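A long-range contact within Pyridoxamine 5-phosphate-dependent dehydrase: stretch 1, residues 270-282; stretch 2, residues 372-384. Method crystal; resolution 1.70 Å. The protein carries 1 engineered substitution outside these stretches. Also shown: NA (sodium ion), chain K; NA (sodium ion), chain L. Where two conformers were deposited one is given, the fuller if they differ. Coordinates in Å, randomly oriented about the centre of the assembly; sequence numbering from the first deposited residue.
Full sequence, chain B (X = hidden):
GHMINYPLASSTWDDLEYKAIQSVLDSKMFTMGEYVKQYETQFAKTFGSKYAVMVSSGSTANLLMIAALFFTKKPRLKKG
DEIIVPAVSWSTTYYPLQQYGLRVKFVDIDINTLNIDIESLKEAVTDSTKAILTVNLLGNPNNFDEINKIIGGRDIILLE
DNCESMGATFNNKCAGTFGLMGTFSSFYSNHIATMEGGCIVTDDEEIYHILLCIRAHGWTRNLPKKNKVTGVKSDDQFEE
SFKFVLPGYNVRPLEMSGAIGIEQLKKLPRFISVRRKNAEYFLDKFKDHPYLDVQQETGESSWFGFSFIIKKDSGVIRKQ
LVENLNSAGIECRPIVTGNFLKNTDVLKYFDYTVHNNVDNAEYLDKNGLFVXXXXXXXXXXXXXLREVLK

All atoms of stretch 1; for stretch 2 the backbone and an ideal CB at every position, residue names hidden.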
# COMPACT_ATOMS: atom_id res chain seq x y z
N ARG B 270 6.77 22.26 -18.83
CA ARG B 270 8.11 22.42 -19.34
C ARG B 270 8.78 21.05 -19.41
O ARG B 270 9.53 20.72 -20.33
CB ARG B 270 8.87 23.32 -18.38
CG ARG B 270 10.10 23.94 -19.02
CD ARG B 270 10.88 24.85 -18.09
NE ARG B 270 10.82 24.51 -16.66
CZ ARG B 270 11.72 23.76 -16.03
NH1 ARG B 270 12.73 23.23 -16.74
NH2 ARG B 270 11.61 23.52 -14.72
N PHE B 271 8.52 20.21 -18.43
CA PHE B 271 9.15 18.92 -18.49
C PHE B 271 8.63 18.25 -19.77
O PHE B 271 9.40 17.60 -20.48
CB PHE B 271 8.67 18.06 -17.29
CG PHE B 271 9.33 18.41 -15.97
CD1 PHE B 271 10.37 19.31 -15.90
CD2 PHE B 271 8.91 17.78 -14.80
CE1 PHE B 271 10.97 19.60 -14.66
CE2 PHE B 271 9.53 18.04 -13.58
CZ PHE B 271 10.56 18.96 -13.51
N ILE B 272 7.34 18.37 -20.07
CA ILE B 272 6.83 17.66 -21.24
C ILE B 272 7.46 18.23 -22.53
O ILE B 272 7.81 17.53 -23.52
CB ILE B 272 5.27 17.62 -21.34
CG1 ILE B 272 4.62 16.67 -20.34
CG2 ILE B 272 4.84 17.22 -22.73
CD1 ILE B 272 5.53 15.92 -19.44
N SER B 273 7.58 19.55 -22.55
CA SER B 273 8.19 20.22 -23.70
C SER B 273 9.60 19.70 -24.01
O SER B 273 9.93 19.37 -25.19
CB SER B 273 8.25 21.72 -23.40
OG SER B 273 8.59 22.45 -24.57
N VAL B 274 10.43 19.65 -22.95
CA VAL B 274 11.83 19.21 -23.10
C VAL B 274 11.88 17.77 -23.59
O VAL B 274 12.64 17.42 -24.50
CB VAL B 274 12.62 19.35 -21.81
CG1 VAL B 274 14.05 18.87 -22.03
CG2 VAL B 274 12.65 20.80 -21.38
N ARG B 275 11.08 16.93 -22.93
CA ARG B 275 11.01 15.52 -23.29
C ARG B 275 10.58 15.35 -24.74
O ARG B 275 11.12 14.51 -25.45
CB ARG B 275 10.01 14.80 -22.41
CG ARG B 275 10.51 14.51 -21.02
CD ARG B 275 9.45 13.72 -20.31
NE ARG B 275 9.93 13.27 -19.02
CZ ARG B 275 10.36 12.05 -18.80
NH1 ARG B 275 10.37 11.14 -19.77
NH2 ARG B 275 10.82 11.76 -17.60
N ARG B 276 9.56 16.07 -25.18
CA ARG B 276 9.17 15.96 -26.60
C ARG B 276 10.25 16.50 -27.55
O ARG B 276 10.48 15.95 -28.63
CB ARG B 276 7.77 16.54 -26.91
CG ARG B 276 6.64 15.70 -26.31
CD ARG B 276 5.28 16.45 -26.23
NE ARG B 276 4.90 16.81 -27.59
CZ ARG B 276 4.64 15.92 -28.54
NH1 ARG B 276 4.68 14.61 -28.28
NH2 ARG B 276 4.35 16.34 -29.76
N LYS B 277 10.97 17.56 -27.16
CA LYS B 277 12.02 18.01 -28.09
C LYS B 277 13.11 16.94 -28.14
O LYS B 277 13.69 16.68 -29.19
CB LYS B 277 12.62 19.34 -27.68
CG LYS B 277 13.44 19.97 -28.78
CD LYS B 277 13.09 21.43 -28.99
CE LYS B 277 13.99 22.04 -30.07
NZ LYS B 277 15.11 22.88 -29.53
N ASN B 278 13.31 16.25 -27.03
CA ASN B 278 14.34 15.23 -27.04
C ASN B 278 13.86 14.17 -27.99
O ASN B 278 14.64 13.57 -28.71
CB ASN B 278 14.51 14.58 -25.66
CG ASN B 278 15.33 15.43 -24.71
OD1 ASN B 278 16.19 16.21 -25.12
ND2 ASN B 278 15.08 15.26 -23.41
N ALA B 279 12.56 13.91 -27.96
CA ALA B 279 12.00 12.84 -28.78
C ALA B 279 12.15 13.21 -30.25
O ALA B 279 12.36 12.35 -31.09
CB ALA B 279 10.53 12.60 -28.42
N GLU B 280 12.06 14.49 -30.55
CA GLU B 280 12.16 14.92 -31.93
C GLU B 280 13.54 14.64 -32.49
O GLU B 280 13.69 14.10 -33.58
CB GLU B 280 11.86 16.40 -32.03
CG GLU B 280 12.29 17.06 -33.31
CD GLU B 280 12.06 18.55 -33.20
OE1 GLU B 280 12.90 19.25 -32.59
OE2 GLU B 280 11.00 19.00 -33.67
N TYR B 281 14.56 14.98 -31.71
CA TYR B 281 15.93 14.75 -32.12
C TYR B 281 16.23 13.24 -32.23
O TYR B 281 16.80 12.73 -33.20
CB TYR B 281 16.83 15.40 -31.07
CG TYR B 281 18.26 15.44 -31.49
CD1 TYR B 281 18.63 16.22 -32.58
CD2 TYR B 281 19.24 14.65 -30.88
CE1 TYR B 281 19.93 16.28 -33.01
CE2 TYR B 281 20.53 14.68 -31.31
CZ TYR B 281 20.88 15.51 -32.39
OH TYR B 281 22.19 15.59 -32.83
N PHE B 282 15.77 12.52 -31.22
CA PHE B 282 15.93 11.05 -31.20
C PHE B 282 15.37 10.42 -32.50
O PHE B 282 16.06 9.63 -33.18
CB PHE B 282 15.15 10.49 -29.99
CG PHE B 282 15.06 8.98 -29.96
CD1 PHE B 282 16.20 8.21 -29.70
CD2 PHE B 282 13.86 8.34 -30.24
CE1 PHE B 282 16.14 6.80 -29.71
CE2 PHE B 282 13.77 6.94 -30.26
CZ PHE B 282 14.91 6.16 -30.02
N UNK B 372 16.77 5.91 -21.52
CA UNK B 372 15.98 6.95 -20.94
C UNK B 372 15.60 8.23 -21.68
O UNK B 372 16.26 8.69 -22.61
CB UNK B 372 16.72 7.38 -19.67
N UNK B 373 14.52 8.83 -21.21
CA UNK B 373 14.24 10.20 -21.67
C UNK B 373 14.16 11.04 -20.38
O UNK B 373 13.77 10.54 -19.32
CB UNK B 373 12.96 10.29 -22.50
N UNK B 374 14.55 12.30 -20.42
CA UNK B 374 14.50 13.13 -19.22
C UNK B 374 13.87 14.48 -19.53
O UNK B 374 13.74 14.86 -20.70
CB UNK B 374 15.90 13.32 -18.64
N UNK B 375 13.59 15.25 -18.48
CA UNK B 375 13.01 16.59 -18.61
C UNK B 375 14.08 17.64 -18.84
O UNK B 375 13.84 18.82 -18.69
CB UNK B 375 12.20 16.94 -17.36
N UNK B 376 15.29 17.19 -19.12
CA UNK B 376 16.48 18.00 -19.42
C UNK B 376 16.93 17.60 -20.85
O UNK B 376 16.83 16.44 -21.20
CB UNK B 376 17.59 17.78 -18.39
N UNK B 377 17.42 18.54 -21.66
CA UNK B 377 17.85 18.18 -23.03
C UNK B 377 18.86 17.06 -22.98
O UNK B 377 19.69 17.02 -22.08
CB UNK B 377 18.45 19.39 -23.76
N UNK B 378 18.81 16.20 -23.99
CA UNK B 378 19.69 15.05 -24.08
C UNK B 378 20.42 14.99 -25.44
O UNK B 378 20.75 13.89 -25.92
CB UNK B 378 18.89 13.77 -23.85
N UNK B 379 20.67 16.13 -26.07
CA UNK B 379 21.28 16.08 -27.40
C UNK B 379 22.57 15.33 -27.50
O UNK B 379 22.73 14.56 -28.44
CB UNK B 379 21.52 17.51 -27.90
N UNK B 380 23.49 15.57 -26.55
CA UNK B 380 24.79 14.86 -26.61
C UNK B 380 24.63 13.39 -26.35
O UNK B 380 25.30 12.56 -26.95
CB UNK B 380 25.78 15.45 -25.60
N UNK B 381 23.76 13.10 -25.40
CA UNK B 381 23.49 11.73 -25.01
C UNK B 381 22.87 10.95 -26.16
O UNK B 381 23.11 9.76 -26.31
CB UNK B 381 22.57 11.70 -23.79
N UNK B 382 22.04 11.60 -26.94
CA UNK B 382 21.41 10.91 -28.08
C UNK B 382 22.39 10.68 -29.23
O UNK B 382 22.33 9.67 -29.95
CB UNK B 382 20.21 11.72 -28.58
N UNK B 383 23.26 11.66 -29.45
CA UNK B 383 24.28 11.52 -30.50
C UNK B 383 25.10 10.30 -30.10
O UNK B 383 25.57 9.49 -30.91
CB UNK B 383 25.15 12.77 -30.65
N UNK B 384 25.39 10.27 -28.82
CA UNK B 384 26.26 9.24 -28.29
C UNK B 384 25.58 7.90 -28.51
O UNK B 384 26.17 6.94 -29.03
CB UNK B 384 26.57 9.47 -26.81
NA NA K . 13.58 8.73 -17.42
NA NA L . 24.72 18.23 -22.58

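Stretch 1 is one continuous helix; stretch 2 runs beside it as an irregular loop and then enters a helix of its own, the two axes 29° apart in direction.

At position 372 CA-to-CB points away and nothing of stretch 1 lies near, so the helix dictates no choice; the residue is Gly-372.

Position 373 points toward the helix, its ideal CB 3.9 Å from Arg-275 NH1, with the amide of Asn-278 and the carbonyl of Arg-275 beyond. A carboxamide would suit, since it carries a donor and an acceptor far enough from CB to reach both: Asn, perhaps Gln. It is Asn-373. Its ND2 donates to Arg-275 O (3.1 Å), and its OD1 accepts from Asn-278 ND2 (3.0 Å). Its carbonyl O also binds a sodium ion at 2.6 Å.

Position 374 points away, so many residues fit; His-374 offers the helix mainly its backbone, which lies over one face of the Arg-275 guanidinium.

Position 375 comes tight against Phe-271, the ideal CB 3.3 Å from CD1. A side chain with a flexible aliphatic stem could turn along the ring: Gln, Glu or Met. In Gln-375, CG sits over the Phe-271 face, 3.8 Å from the ring centroid, a CH-pi contact. The amide continues away, and water 1 joins Gln-375 OE1 to Arg-275 NH2, 2.9 Å from each.

Position 376 points away, leaving the side chain free; Ile-376 contributes its carbonyl O, which accepts from Asn-278 ND2 at 3.1 Å.

Position 377 also points away overall, just ahead of a helix, where an acceptor could serve exposed amides. Glu-377 does so: its OE1 accepts from the backbone N of residue 379 (2.7 Å).

Position 378 is the N-cap, where Ser, Thr, Asp or Asn are common. Here Asn-278 OD1 accepts from the backbone N of Leu-378 (2.9 Å), a bond that any residue but proline could give, and Leu fits beside it.

Position 379 points sideways, with CB 4.5 Å from Tyr-281 CE2; an aromatic or long aliphatic group would suit. Phe-379 turns its edge to the Tyr-281 face, planes at 81°.

Positions 380 and 381 lie beyond contact. Asp-380 OD2 binds the second sodium ion at 2.9 Å; Glu-381 leaves the helix untouched.

Position 382 points toward Tyr-281 and Phe-282, calling for Leu, Ile, Val or Met. Ile-382 packs CG2 3.6 Å from Tyr-281 CD2 and CD1 4.1 Å from Phe-282 CB.

At position 383 CB lies 4.6 Å from Tyr-281 OH, favouring a short acceptor. Asp-383 OD1 accepts from Tyr-281 OH at a very short 2.5 Å.

Position 384 is out of reach; it is Tyr-384.

Stretch 2, residues 372-384: GNHQIELFDEIDY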
# COMPACT_ATOMS: atom_id res chain seq x y z
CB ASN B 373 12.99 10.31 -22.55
CG ASN B 373 12.88 11.69 -23.23
OD1 ASN B 373 13.82 12.49 -23.21
ND2 ASN B 373 11.71 11.96 -23.83
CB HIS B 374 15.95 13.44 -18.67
CG HIS B 374 16.80 12.23 -18.41
ND1 HIS B 374 17.61 12.13 -17.30
CD2 HIS B 374 16.99 11.09 -19.12
CE1 HIS B 374 18.26 10.98 -17.34
NE2 HIS B 374 17.93 10.35 -18.46
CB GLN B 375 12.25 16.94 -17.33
CG GLN B 375 13.12 17.22 -16.08
CD GLN B 375 14.04 16.06 -15.60
OE1 GLN B 375 13.76 14.87 -15.78
NE2 GLN B 375 15.14 16.43 -14.96
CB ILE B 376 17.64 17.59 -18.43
CG1 ILE B 376 17.25 17.81 -16.98
CG2 ILE B 376 18.92 18.37 -18.70
CD1 ILE B 376 17.63 16.65 -16.10
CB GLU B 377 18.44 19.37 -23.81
CG GLU B 377 19.74 19.96 -23.23
CD GLU B 377 21.03 19.36 -23.80
OE1 GLU B 377 20.99 18.49 -24.70
OE2 GLU B 377 22.11 19.73 -23.32
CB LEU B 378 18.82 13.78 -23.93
CG LEU B 378 18.42 13.41 -22.50
CD1 LEU B 378 17.35 12.31 -22.44
CD2 LEU B 378 19.66 12.97 -21.74
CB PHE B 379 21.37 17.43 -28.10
CG PHE B 379 20.11 18.24 -28.02
CD1 PHE B 379 20.10 19.45 -27.34
CD2 PHE B 379 18.92 17.76 -28.55
CE1 PHE B 379 18.96 20.19 -27.21
CE2 PHE B 379 17.75 18.50 -28.42
CZ PHE B 379 17.78 19.72 -27.75
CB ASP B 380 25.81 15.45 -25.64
CG ASP B 380 26.09 16.92 -25.93
OD1 ASP B 380 26.02 17.31 -27.11
OD2 ASP B 380 26.29 17.68 -24.96
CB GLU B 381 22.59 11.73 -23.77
CG GLU B 381 23.30 12.22 -22.51
CD GLU B 381 23.17 13.73 -22.32
OE1 GLU B 381 22.88 14.42 -23.30
OE2 GLU B 381 23.35 14.25 -21.19
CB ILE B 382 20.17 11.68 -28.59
CG1 ILE B 382 18.99 11.40 -27.66
CG2 ILE B 382 19.75 11.23 -29.99
CD1 ILE B 382 17.90 12.48 -27.75
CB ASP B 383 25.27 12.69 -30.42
CG ASP B 383 24.70 14.01 -30.96
OD1 ASP B 383 23.80 13.99 -31.82
OD2 ASP B 383 25.20 15.08 -30.54
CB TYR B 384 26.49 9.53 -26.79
CG TYR B 384 27.44 8.60 -26.07
CD1 TYR B 384 28.67 8.24 -26.62
CD2 TYR B 384 27.09 8.06 -24.82
CE1 TYR B 384 29.54 7.36 -25.93
CE2 TYR B 384 27.94 7.19 -24.14
CZ TYR B 384 29.17 6.83 -24.70
OH TYR B 384 30.01 5.96 -24.02
O HOH W 1 11.06 13.82 -15.55
O HOH W 2 11.04 8.76 -17.45
O HOH W 3 13.22 10.41 -15.87
O HOH W 4 13.16 6.98 -19.03
O HOH W 5 25.81 15.82 -21.56
O HOH W 6 12.67 6.32 -16.17
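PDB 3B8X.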